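Local coordinates for Cbs-cp12 (Microcystis aeruginosa PCC 7806, PDB 5NMU), which probably takes part in the redox regulation of photosynthetic carbon fixation, as a hexameric fusion of paired CBS domains with a CP12 domain, at residues Gly38-Pro43 with Asp48-Val53; Thr56-Lys61 with Tyr75-Lys80; Arg150-Ala155 with Ala164-Val169; Lys126-Phe129 with Pro133-Leu136; Val85-Gly90 with Thr113-Ile118. All coordinates share one frame; numbering follows the deposited sequence.

Contact 1 (Gly38-Pro43 with Asp48-Val53); sequences GLIVEP and DPYGIV
Leu39 and Val41 pair with Val53 and Gly51 in the antiparallel hairpin formed by strands 38-41 and 51-54. Leu39 N gives a nearly straight hydrogen bond to Val53 O (2.8 Å), returned by Val53 N to Leu39 O. Val41 N binds Gly51 O at the same length but reaches it from above the carbonyl plane, while the return bond from Gly51 N to Val41 O is weak at 3.3 Å. Past this pair a water donates to Val41 O and to Pro49 O, tying the two chains together where the regular pairing ends.

The apolar contacts lie on two faces. On one, the CD1 methyls of Ile40 and Ile52 meet at 3.9 Å; on the other, Leu39 CB packs against Val53 CG1. Toward the turn, Pro43 CG sits over the centre of the Tyr50 ring, 3.5 Å from the centroid, in a CH-pi contact. Ile40 CG2, anti to its own backbone N, reaches the edge of the same ring at CD2 (3.6 Å). An alanine in place of Tyr50 would probably leave Pro43 CG without its aromatic platform and Lys112 O without the phenol that binds it.

Asp48 OD2 accepts from Arg44 N and also forms a salt bridge with Lys80. Within the first CBS domain, Leu39 leans on helix 24-34, whereas Ile40 and Tyr50 face strands 105-110 and 113-119 of the second CBS repeat; strand 17-18 runs parallel along the other edge of strand 38-41.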
# COMPACT_ATOMS: atom_id res chain seq x y z
N GLY A 38 -15.77 13.26 -11.42
CA GLY A 38 -16.08 11.85 -11.60
C GLY A 38 -17.26 11.69 -12.55
O GLY A 38 -18.15 12.52 -12.54
N LEU A 39 -17.20 10.69 -13.41
CA LEU A 39 -18.33 10.30 -14.24
C LEU A 39 -18.70 8.87 -13.92
O LEU A 39 -17.83 7.98 -13.79
CB LEU A 39 -17.97 10.32 -15.72
CG LEU A 39 -17.60 11.59 -16.34
CD1 LEU A 39 -17.05 11.32 -17.77
CD2 LEU A 39 -18.82 12.51 -16.35
N ILE A 40 -20.00 8.63 -13.84
CA ILE A 40 -20.48 7.30 -13.57
C ILE A 40 -20.62 6.56 -14.90
O ILE A 40 -21.14 7.11 -15.88
CB ILE A 40 -21.83 7.34 -12.86
CG1 ILE A 40 -21.77 8.15 -11.57
CG2 ILE A 40 -22.34 5.94 -12.66
CD1 ILE A 40 -20.67 7.76 -10.63
N VAL A 41 -20.17 5.32 -14.93
CA VAL A 41 -20.25 4.51 -16.13
C VAL A 41 -21.58 3.73 -16.17
O VAL A 41 -21.93 2.94 -15.23
CB VAL A 41 -19.10 3.53 -16.19
CG1 VAL A 41 -19.30 2.53 -17.34
CG2 VAL A 41 -17.76 4.29 -16.32
N GLU A 42 -22.24 3.85 -17.30
CA GLU A 42 -23.62 3.43 -17.49
C GLU A 42 -23.73 1.89 -17.53
O GLU A 42 -23.07 1.28 -18.32
CB GLU A 42 -24.12 4.04 -18.81
CG GLU A 42 -25.56 3.70 -19.20
CD GLU A 42 -26.07 4.56 -20.35
OE1 GLU A 42 -25.23 5.09 -21.12
OE2 GLU A 42 -27.33 4.71 -20.47
N PRO A 43 -24.54 1.26 -16.66
CA PRO A 43 -24.78 -0.17 -16.75
C PRO A 43 -25.30 -0.53 -18.12
O PRO A 43 -26.09 0.22 -18.68
CB PRO A 43 -25.87 -0.41 -15.71
CG PRO A 43 -25.66 0.68 -14.70
CD PRO A 43 -25.23 1.86 -15.50
N ASP A 48 -26.02 -5.35 -14.73
CA ASP A 48 -24.64 -4.90 -14.96
C ASP A 48 -24.27 -3.85 -13.90
O ASP A 48 -25.01 -2.87 -13.70
CB ASP A 48 -24.57 -4.28 -16.35
CG ASP A 48 -23.17 -4.15 -16.88
OD1 ASP A 48 -22.37 -5.03 -16.58
OD2 ASP A 48 -22.87 -3.18 -17.63
N PRO A 49 -23.13 -4.03 -13.21
CA PRO A 49 -22.83 -3.05 -12.15
C PRO A 49 -22.54 -1.64 -12.67
O PRO A 49 -22.25 -1.48 -13.82
CB PRO A 49 -21.60 -3.63 -11.49
CG PRO A 49 -20.94 -4.42 -12.60
CD PRO A 49 -22.09 -5.05 -13.31
N TYR A 50 -22.67 -0.66 -11.79
CA TYR A 50 -22.18 0.68 -12.03
C TYR A 50 -20.66 0.70 -12.03
O TYR A 50 -20.02 -0.13 -11.44
CB TYR A 50 -22.73 1.70 -11.01
CG TYR A 50 -24.18 2.04 -11.28
CD1 TYR A 50 -25.21 1.27 -10.75
CD2 TYR A 50 -24.50 3.10 -12.10
CE1 TYR A 50 -26.53 1.57 -11.01
CE2 TYR A 50 -25.83 3.40 -12.40
CZ TYR A 50 -26.84 2.63 -11.84
OH TYR A 50 -28.13 2.94 -12.11
N GLY A 51 -20.11 1.68 -12.72
CA GLY A 51 -18.67 1.91 -12.70
C GLY A 51 -18.45 3.38 -12.52
O GLY A 51 -19.42 4.15 -12.54
N ILE A 52 -17.20 3.76 -12.32
CA ILE A 52 -16.82 5.14 -12.14
C ILE A 52 -15.43 5.35 -12.76
O ILE A 52 -14.57 4.48 -12.70
CB ILE A 52 -16.84 5.57 -10.64
CG1 ILE A 52 -16.67 7.12 -10.50
CG2 ILE A 52 -15.78 4.81 -9.83
CD1 ILE A 52 -17.08 7.63 -9.13
N VAL A 53 -15.26 6.53 -13.36
CA VAL A 53 -13.98 7.03 -13.81
C VAL A 53 -13.82 8.45 -13.23
O VAL A 53 -14.78 9.28 -13.25
CB VAL A 53 -13.85 6.94 -15.36
CG1 VAL A 53 -14.88 7.74 -16.11
CG2 VAL A 53 -12.47 7.39 -15.77
O HOH W 1 -21.45 0.32 -15.58

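Contact 2 (Thr56-Lys61 with Tyr75-Lys80); sequences TDIVYK and YEIMAK
Segment 56-61 of helix 55-63 presents one side to the irregular segment 75-80, with Asp57 and Ile77 the nearest pair at 6.2 Å between their CA atoms. Ile77 carries the contact with both its side chain and its carbonyl. Its CD1 touches Ile58 CG1 at 3.7 Å, and its CG2 lies against Lys61 CB, so the branched side chain is wedged between two residues of the helix. CG1 of Ile77 stands between its backbone N and carbonyl carbon (chi1 59°), a setting that carries CD1 to Ile58 while CG2 stays beside Lys61.

The polar half centres on Ile77 O. Lys61, extended beyond CG, lays its methylene chain past Ile77 and donates from NZ to this oxygen at 3.0 Å. The same ammonium forms a salt bridge with Asp57 OD1 (3.1 Å), one helical turn back, meeting it from above the carboxylate plane. A water lies between Asp57 OD1 and Ile77 O. Asp57 OD2 accepts from Thr54 N, which fixes the carboxylate at the start of the helix. An alanine at Asp57 would probably leave the Lys61 ammonium without its carboxylate mate and Thr54 N without this acceptor.

Helix 24-34 covers the apolar side, with Val28 and Met31 on Ile58 and Val24 on Ile77. Val53 of strand 51-54 also touches Ile77, so segment 75-80 is packed against helices 24-34 and 55-63 and against strand 51-54.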
# COMPACT_ATOMS: atom_id res chain seq x y z
N THR A 56 -8.53 11.38 -11.03
CA THR A 56 -7.31 10.74 -10.60
C THR A 56 -7.03 9.57 -11.53
O THR A 56 -5.86 9.36 -11.88
CB THR A 56 -7.40 10.33 -9.07
OG1 THR A 56 -7.63 11.51 -8.26
CG2 THR A 56 -6.19 9.77 -8.59
N ASP A 57 -8.05 8.84 -12.00
CA ASP A 57 -7.80 7.78 -12.99
C ASP A 57 -7.16 8.39 -14.25
O ASP A 57 -6.23 7.81 -14.85
CB ASP A 57 -9.08 7.04 -13.44
CG ASP A 57 -9.79 6.28 -12.30
OD1 ASP A 57 -9.07 5.58 -11.55
OD2 ASP A 57 -11.04 6.36 -12.18
N ILE A 58 -7.77 9.49 -14.70
CA ILE A 58 -7.38 10.13 -15.91
C ILE A 58 -5.93 10.69 -15.82
O ILE A 58 -5.12 10.40 -16.67
CB ILE A 58 -8.39 11.17 -16.38
CG1 ILE A 58 -9.68 10.46 -16.80
CG2 ILE A 58 -7.85 11.95 -17.58
CD1 ILE A 58 -10.89 11.36 -16.88
N VAL A 59 -5.65 11.43 -14.77
CA VAL A 59 -4.32 11.98 -14.57
C VAL A 59 -3.24 10.91 -14.32
O VAL A 59 -2.13 10.99 -14.92
CB VAL A 59 -4.38 13.01 -13.41
CG1 VAL A 59 -2.98 13.48 -13.03
CG2 VAL A 59 -5.28 14.17 -13.79
N TYR A 60 -3.54 9.93 -13.44
CA TYR A 60 -2.55 8.88 -13.14
C TYR A 60 -2.34 7.90 -14.27
O TYR A 60 -1.22 7.50 -14.50
CB TYR A 60 -2.92 8.06 -11.91
CG TYR A 60 -2.77 8.75 -10.58
CD1 TYR A 60 -2.59 10.15 -10.45
CD2 TYR A 60 -2.87 8.02 -9.43
CE1 TYR A 60 -2.50 10.77 -9.20
CE2 TYR A 60 -2.73 8.60 -8.19
CZ TYR A 60 -2.58 9.98 -8.06
OH TYR A 60 -2.50 10.46 -6.78
N LYS A 61 -3.39 7.50 -14.96
CA LYS A 61 -3.28 6.38 -15.92
C LYS A 61 -3.10 6.81 -17.36
O LYS A 61 -2.65 6.01 -18.17
CB LYS A 61 -4.51 5.49 -15.81
CG LYS A 61 -4.68 4.98 -14.37
CD LYS A 61 -5.92 4.10 -14.23
CE LYS A 61 -6.03 3.56 -12.84
NZ LYS A 61 -7.42 3.16 -12.70
N TYR A 75 -13.28 2.07 -20.49
CA TYR A 75 -13.17 0.75 -19.88
C TYR A 75 -11.75 0.38 -19.46
O TYR A 75 -11.60 -0.41 -18.51
CB TYR A 75 -13.76 -0.34 -20.77
CG TYR A 75 -13.03 -0.64 -22.06
CD1 TYR A 75 -11.93 -1.50 -22.07
CD2 TYR A 75 -13.50 -0.15 -23.29
CE1 TYR A 75 -11.30 -1.85 -23.25
CE2 TYR A 75 -12.86 -0.48 -24.49
CZ TYR A 75 -11.76 -1.30 -24.43
OH TYR A 75 -11.15 -1.65 -25.54
N GLU A 76 -10.74 0.95 -20.14
CA GLU A 76 -9.37 0.63 -19.77
C GLU A 76 -8.94 1.31 -18.47
O GLU A 76 -7.99 0.86 -17.89
CB GLU A 76 -8.37 1.01 -20.88
CG GLU A 76 -8.65 0.39 -22.25
CD GLU A 76 -7.76 1.01 -23.31
OE1 GLU A 76 -6.53 0.79 -23.27
OE2 GLU A 76 -8.27 1.77 -24.14
N ILE A 77 -9.60 2.38 -18.03
CA ILE A 77 -9.19 3.09 -16.81
C ILE A 77 -10.21 3.08 -15.65
O ILE A 77 -9.83 3.32 -14.49
CB ILE A 77 -8.71 4.54 -17.10
CG1 ILE A 77 -9.77 5.37 -17.76
CG2 ILE A 77 -7.49 4.50 -18.02
CD1 ILE A 77 -9.46 6.86 -17.75
N MET A 78 -11.48 2.78 -15.95
CA MET A 78 -12.54 2.85 -14.97
C MET A 78 -12.40 1.81 -13.89
O MET A 78 -11.67 0.83 -14.05
CB MET A 78 -13.89 2.64 -15.65
CG MET A 78 -14.21 1.21 -16.06
SD MET A 78 -15.64 1.19 -17.13
CE MET A 78 -15.69 -0.56 -17.58
N ALA A 79 -13.18 2.02 -12.83
CA ALA A 79 -13.39 1.04 -11.79
C ALA A 79 -14.78 0.46 -11.95
O ALA A 79 -15.74 1.15 -11.83
CB ALA A 79 -13.24 1.69 -10.42
N LYS A 80 -14.89 -0.82 -12.25
CA LYS A 80 -16.19 -1.40 -12.50
C LYS A 80 -16.04 -2.83 -12.12
O LYS A 80 -15.15 -3.47 -12.65
CB LYS A 80 -16.61 -1.31 -13.95
CG LYS A 80 -18.00 -1.89 -14.21
CD LYS A 80 -18.46 -1.71 -15.66
CE LYS A 80 -19.75 -2.48 -15.96
NZ LYS A 80 -20.46 -1.83 -17.09
O HOH W 2 -9.96 2.65 -11.78

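Contact 3 (Arg150-Ala155 with Ala164-Val169); sequences RAICAA and AAAWDV
The Trp167 indole meets Cys153 at its edge and Arg150 obliquely. Cys153 SG lies near the ring plane, 3.3 Å from Trp167 NE1 and 4.2 Å from the centroid of the five-membered ring, 73° off its normal: a sulfur-aromatic contact. CG of Trp167 is anti to the carbonyl carbon, which brings the indole toward helix 138-156. Toward the six-membered ring, Arg150 CG approaches Trp167 CZ2 at 4.0 Å. The arginine is bent at chi2 and chi3, and its guanidinium plane comes to lie within 11° of that of the indole, although it is the aliphatic part, CG and CD, that touches the ring.

These residues belong to helices 138-156 and 161-178 of the CP12 domain, a helical hairpin whose short segments run antiparallel at 167° with axes 9.1 Å apart. A disulfide from Cys153 to Cys163 ties the hairpin near its turn, and such a bond is consistent with the redox control associated with CP12 proteins. On another side of the interface Ile152 CD1 rests on Ala166 CB at 4.0 Å. Ala149 of helix 138-156 touches both Ala166 and Trp167, and Arg146 adds to the cover of the indole.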
# COMPACT_ATOMS: atom_id res chain seq x y z
N ARG A 150 -22.44 -4.44 34.31
CA ARG A 150 -23.23 -5.51 34.91
C ARG A 150 -22.39 -6.62 35.46
O ARG A 150 -22.65 -7.13 36.58
CB ARG A 150 -24.26 -6.03 33.91
CG ARG A 150 -25.52 -5.19 34.02
CD ARG A 150 -26.08 -4.74 32.72
NE ARG A 150 -27.06 -5.65 32.15
CZ ARG A 150 -27.58 -5.49 30.93
NH1 ARG A 150 -27.22 -4.45 30.13
NH2 ARG A 150 -28.47 -6.40 30.50
N ALA A 151 -21.38 -7.04 34.68
CA ALA A 151 -20.54 -8.17 35.11
C ALA A 151 -19.78 -7.78 36.39
O ALA A 151 -19.82 -8.51 37.39
CB ALA A 151 -19.59 -8.59 34.01
N ILE A 152 -19.14 -6.60 36.35
CA ILE A 152 -18.36 -6.08 37.47
C ILE A 152 -19.23 -5.93 38.73
O ILE A 152 -18.83 -6.37 39.82
CB ILE A 152 -17.66 -4.75 37.11
CG1 ILE A 152 -16.46 -5.02 36.20
CG2 ILE A 152 -17.16 -4.03 38.33
CD1 ILE A 152 -16.03 -3.87 35.30
N CYS A 153 -20.41 -5.35 38.56
CA CYS A 153 -21.32 -5.11 39.69
C CYS A 153 -21.83 -6.41 40.34
O CYS A 153 -21.95 -6.50 41.57
CB CYS A 153 -22.49 -4.24 39.22
SG CYS A 153 -22.00 -2.52 38.82
N ALA A 154 -22.15 -7.40 39.51
CA ALA A 154 -22.55 -8.72 39.99
C ALA A 154 -21.40 -9.50 40.67
O ALA A 154 -21.63 -10.19 41.68
CB ALA A 154 -23.13 -9.54 38.84
N ALA A 155 -20.19 -9.37 40.12
CA ALA A 155 -19.01 -10.01 40.74
C ALA A 155 -18.64 -9.33 42.06
O ALA A 155 -18.61 -9.98 43.09
CB ALA A 155 -17.81 -10.04 39.79
N ALA A 164 -19.42 1.43 40.64
CA ALA A 164 -19.79 2.81 40.36
C ALA A 164 -18.96 3.38 39.21
O ALA A 164 -19.50 4.03 38.30
CB ALA A 164 -19.68 3.68 41.61
N ALA A 165 -17.67 3.09 39.22
CA ALA A 165 -16.75 3.52 38.14
C ALA A 165 -17.16 2.92 36.80
O ALA A 165 -17.19 3.64 35.84
CB ALA A 165 -15.30 3.19 38.47
N ALA A 166 -17.57 1.65 36.76
CA ALA A 166 -18.01 1.08 35.50
C ALA A 166 -19.31 1.67 34.95
O ALA A 166 -19.41 1.89 33.75
CB ALA A 166 -18.06 -0.43 35.55
N TRP A 167 -20.30 1.94 35.80
CA TRP A 167 -21.45 2.70 35.32
C TRP A 167 -21.12 4.13 34.93
O TRP A 167 -21.81 4.71 34.06
CB TRP A 167 -22.61 2.65 36.29
CG TRP A 167 -23.24 1.34 36.28
CD1 TRP A 167 -23.12 0.37 37.21
CD2 TRP A 167 -24.06 0.82 35.26
NE1 TRP A 167 -23.87 -0.72 36.86
CE2 TRP A 167 -24.45 -0.47 35.65
CE3 TRP A 167 -24.55 1.34 34.04
CZ2 TRP A 167 -25.30 -1.25 34.88
CZ3 TRP A 167 -25.40 0.55 33.26
CH2 TRP A 167 -25.77 -0.72 33.69
N ASP A 168 -20.11 4.73 35.55
CA ASP A 168 -19.68 6.07 35.10
C ASP A 168 -19.11 6.08 33.66
O ASP A 168 -19.32 7.03 32.92
CB ASP A 168 -18.71 6.74 36.08
CG ASP A 168 -19.43 7.35 37.34
OD1 ASP A 168 -20.65 7.75 37.37
OD2 ASP A 168 -18.71 7.42 38.35
N VAL A 169 -18.44 5.01 33.25
CA VAL A 169 -18.05 4.84 31.81
C VAL A 169 -19.32 4.87 30.95
O VAL A 169 -19.38 5.62 29.99
CB VAL A 169 -17.26 3.54 31.57
CG1 VAL A 169 -16.87 3.38 30.08
CG2 VAL A 169 -16.01 3.50 32.45

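Contact 4 (Lys126-Phe129 with Pro133-Leu136); sequences KSDF and PKRL
Asp128 and Lys134 face each other through water. Asp128 OD1 stands 4.2 Å from Lys134 NZ, too far for a salt bridge, and two waters fill the bridging positions. One donates to Asp128 OD1 and accepts from Lys134 NZ at 2.8 Å; the other donates to Asp128 OD2, and its bond from Lys134 NZ is weak at 3.0 Å. Both carboxylate oxygens are therefore linked to a single ammonium. CG of Asp128 lies between its backbone N and carbonyl carbon (chi1 60°), which directs the carboxylate to the waters, while Lys134 bends at chi3 and chi4 to bring its end round. Beside them Pro133 CB rests 3.7 Å from Phe129 O, where the chain doubles back.

Both segments belong to the irregular connection between helix 120-126 of the second CBS repeat and helix 138-156, which begins the CP12 hairpin. Further out, Lys134 NZ also forms a salt bridge with Glu92 of helix 91-101, so the ammonium is shared between Glu92 directly and Asp128 through water. Val91 of that helix packs on Asp128. Phe129 N makes a weak bond to Ser127 OG (3.4 Å), and the Phe129 side chain packs on Val28 of the third subunit, whose His67 touches Pro133.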
# COMPACT_ATOMS: atom_id res chain seq x y z
N LYS A 126 -20.34 20.31 2.86
CA LYS A 126 -21.76 20.26 3.24
C LYS A 126 -22.09 19.34 4.40
O LYS A 126 -23.22 19.28 4.82
CB LYS A 126 -22.60 19.88 2.00
CG LYS A 126 -22.66 20.95 0.92
CD LYS A 126 -23.26 20.47 -0.43
CE LYS A 126 -22.20 19.83 -1.30
NZ LYS A 126 -22.67 18.97 -2.40
N SER A 127 -21.13 18.59 4.93
CA SER A 127 -21.43 17.76 6.09
C SER A 127 -21.44 18.66 7.33
O SER A 127 -20.79 19.73 7.37
CB SER A 127 -20.38 16.66 6.22
OG SER A 127 -20.56 15.89 7.35
N ASP A 128 -22.14 18.18 8.34
CA ASP A 128 -22.26 18.82 9.65
C ASP A 128 -21.21 18.30 10.67
O ASP A 128 -21.39 18.42 11.89
CB ASP A 128 -23.67 18.59 10.18
CG ASP A 128 -24.01 17.08 10.35
OD1 ASP A 128 -23.16 16.21 10.02
OD2 ASP A 128 -25.13 16.76 10.82
N PHE A 129 -20.12 17.71 10.16
CA PHE A 129 -19.07 17.10 10.98
C PHE A 129 -18.40 18.09 11.93
O PHE A 129 -17.89 17.68 12.97
CB PHE A 129 -18.03 16.31 10.12
CG PHE A 129 -17.03 17.17 9.40
CD1 PHE A 129 -17.37 17.85 8.23
CD2 PHE A 129 -15.74 17.34 9.90
CE1 PHE A 129 -16.43 18.64 7.55
CE2 PHE A 129 -14.79 18.13 9.20
CZ PHE A 129 -15.16 18.81 8.05
N PRO A 133 -19.93 16.27 15.52
CA PRO A 133 -19.02 15.13 15.28
C PRO A 133 -19.63 13.85 15.89
O PRO A 133 -20.05 13.86 17.03
CB PRO A 133 -17.74 15.53 16.01
CG PRO A 133 -18.17 16.53 17.02
CD PRO A 133 -19.38 17.23 16.47
N LYS A 134 -19.68 12.77 15.11
CA LYS A 134 -20.31 11.51 15.59
C LYS A 134 -19.21 10.50 15.86
O LYS A 134 -18.51 10.10 14.94
CB LYS A 134 -21.36 11.03 14.58
CG LYS A 134 -22.45 12.09 14.34
CD LYS A 134 -23.82 11.54 13.97
CE LYS A 134 -24.51 12.48 12.98
NZ LYS A 134 -23.98 12.42 11.56
N ARG A 135 -18.99 10.21 17.13
CA ARG A 135 -18.06 9.18 17.58
C ARG A 135 -18.53 7.82 17.01
O ARG A 135 -19.66 7.37 17.29
CB ARG A 135 -18.04 9.17 19.09
CG ARG A 135 -17.23 8.05 19.72
CD ARG A 135 -17.21 8.20 21.24
NE ARG A 135 -16.21 7.31 21.82
CZ ARG A 135 -15.70 7.40 23.05
NH1 ARG A 135 -16.09 8.34 23.92
NH2 ARG A 135 -14.77 6.52 23.40
N LEU A 136 -17.70 7.23 16.16
CA LEU A 136 -18.10 6.04 15.41
C LEU A 136 -18.36 4.86 16.36
O LEU A 136 -17.67 4.66 17.39
CB LEU A 136 -17.07 5.66 14.30
CG LEU A 136 -17.24 6.21 12.87
CD1 LEU A 136 -18.30 5.45 12.07
CD2 LEU A 136 -17.54 7.71 12.81
O HOH W 3 -22.03 14.43 11.38
O HOH W 4 -26.10 14.47 11.36

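Contact 5 (Val85-Gly90 with Thr113-Ile118); sequences VNPELG and TLLGII
In both Val85 and Ile118, CG1 is anti to the backbone N (chi1 170° and -170°); CG2 lies beside N in Val85 but between N and the carbonyl carbon in Ile118, and the two CG2 methyls meet at 3.9 Å, with the side chains crossing at about a right angle. Leu115, whose CG is anti to the carbonyl carbon, likewise sends CD1 across to the Pro87 ring, 3.7 Å from CB and nearly as close to CG.

Pro87 sits in a turn. Residues Asn86 to Leu89 form a type I beta turn, closed by Leu89 N to Asn86 O. Within it Asn86 OD1 accepts from Glu88 N at 3.0 Å, an Asx turn, with the donor tilted out of the amide's carbonyl plane. The turn leads to Gly90, the N-cap of helix 91-101. Across from it, in the hairpin of strands 105-110 and 113-119, a classic beta bulge sets Leu115 and Gly116 opposite the single residue Val108 of strand 105-110.

Around the Val85 and Ile118 methyls lie Ala7 of helix 7-10 and, from helix 91-101, Val94 and Leu97 on Val85 and Phe98 on Ile118. Polar groups look elsewhere: Glu88 OE1 forms a salt bridge with Lys112 of the second subunit. Between the segments the chemistry is purely apolar, one methyl-to-methyl contact and one methyl on a proline ring, so their alignment depends on shape and on the backbone bonds of Val85 to Pro107 and Ile109.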
# COMPACT_ATOMS: atom_id res chain seq x y z
N VAL A 85 -22.60 4.06 -2.64
CA VAL A 85 -23.11 4.64 -1.41
C VAL A 85 -24.67 4.62 -1.48
O VAL A 85 -25.24 5.11 -2.46
CB VAL A 85 -22.61 6.10 -1.27
CG1 VAL A 85 -23.34 6.82 -0.13
CG2 VAL A 85 -21.11 6.12 -1.00
N ASN A 86 -25.30 4.02 -0.45
CA ASN A 86 -26.78 4.01 -0.19
C ASN A 86 -27.18 5.45 0.13
O ASN A 86 -26.48 6.08 0.93
CB ASN A 86 -27.07 3.02 1.02
CG ASN A 86 -28.55 2.94 1.47
OD1 ASN A 86 -29.39 3.88 1.39
ND2 ASN A 86 -28.88 1.76 2.03
N PRO A 87 -28.29 5.99 -0.45
CA PRO A 87 -28.69 7.38 -0.19
C PRO A 87 -28.90 7.72 1.27
O PRO A 87 -28.60 8.86 1.64
CB PRO A 87 -29.98 7.53 -0.97
CG PRO A 87 -30.52 6.13 -1.07
CD PRO A 87 -29.25 5.35 -1.38
N GLU A 88 -29.36 6.75 2.10
CA GLU A 88 -29.60 6.94 3.53
C GLU A 88 -28.37 6.87 4.45
O GLU A 88 -28.45 7.15 5.67
CB GLU A 88 -30.64 5.90 4.02
CG GLU A 88 -31.96 6.08 3.29
CD GLU A 88 -33.11 5.26 3.90
OE1 GLU A 88 -33.00 4.02 3.95
OE2 GLU A 88 -34.08 5.87 4.35
N LEU A 89 -27.22 6.52 3.88
CA LEU A 89 -26.02 6.33 4.68
C LEU A 89 -25.63 7.64 5.32
O LEU A 89 -25.46 8.66 4.64
CB LEU A 89 -24.86 5.76 3.85
CG LEU A 89 -23.61 5.30 4.60
CD1 LEU A 89 -23.97 4.13 5.54
CD2 LEU A 89 -22.52 4.84 3.65
N GLY A 90 -25.51 7.61 6.64
CA GLY A 90 -25.10 8.77 7.39
C GLY A 90 -23.72 9.25 6.93
O GLY A 90 -22.82 8.48 6.57
N THR A 113 -30.84 1.99 -9.11
CA THR A 113 -31.14 3.35 -9.58
C THR A 113 -30.10 4.37 -9.11
O THR A 113 -29.90 4.57 -7.91
CB THR A 113 -32.57 3.86 -9.19
OG1 THR A 113 -33.59 2.98 -9.70
CG2 THR A 113 -32.83 5.25 -9.79
N LEU A 114 -29.51 5.07 -10.07
CA LEU A 114 -28.48 6.07 -9.83
C LEU A 114 -29.19 7.32 -9.37
O LEU A 114 -30.17 7.69 -9.96
CB LEU A 114 -27.69 6.33 -11.13
CG LEU A 114 -26.64 7.46 -11.11
CD1 LEU A 114 -25.55 7.13 -10.12
CD2 LEU A 114 -26.03 7.69 -12.48
N LEU A 115 -28.75 7.91 -8.26
CA LEU A 115 -29.37 9.14 -7.72
C LEU A 115 -28.46 10.37 -7.76
O LEU A 115 -28.94 11.48 -7.72
CB LEU A 115 -29.81 8.93 -6.27
CG LEU A 115 -30.90 7.92 -5.98
CD1 LEU A 115 -31.09 7.80 -4.47
CD2 LEU A 115 -32.21 8.36 -6.65
N GLY A 116 -27.16 10.16 -7.76
CA GLY A 116 -26.23 11.24 -7.55
C GLY A 116 -24.82 10.69 -7.45
O GLY A 116 -24.58 9.48 -7.69
N ILE A 117 -23.89 11.58 -7.10
CA ILE A 117 -22.50 11.23 -6.92
C ILE A 117 -22.06 11.98 -5.65
O ILE A 117 -22.42 13.13 -5.43
CB ILE A 117 -21.69 11.57 -8.18
CG1 ILE A 117 -20.27 11.04 -8.10
CG2 ILE A 117 -21.69 13.08 -8.47
CD1 ILE A 117 -19.54 11.12 -9.46
N ILE A 118 -21.31 11.30 -4.80
CA ILE A 118 -20.87 11.89 -3.54
C ILE A 118 -19.32 11.78 -3.44
O ILE A 118 -18.74 10.70 -3.73
CB ILE A 118 -21.61 11.26 -2.34
CG1 ILE A 118 -21.33 12.05 -1.06
CG2 ILE A 118 -21.23 9.81 -2.13
CD1 ILE A 118 -22.25 11.72 0.09

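How the contacts relate
Contacts 1 and 5 are the buried ones, one in each CBS repeat, and they touch where Ile40 meets Ile117 and Tyr50 OH nears Leu114; contact 1 is held largely by strand hydrogen bonds, contact 5 by apolar packing without polar bonds between its segments. Contact 2 adjoins contact 1 through the Asp48 to Lys80 salt bridge and a probable bond from Ala79 N to Ile52 O, and mixes apolar and charged chemistry at a partly exposed edge. Contact 4, water-bridged and also partly buried, lies in the connection leading to CP12. Contact 3 stands apart, its centre about 51 Å from that of contact 1, where a covalent disulfide supplements sparse helix packing.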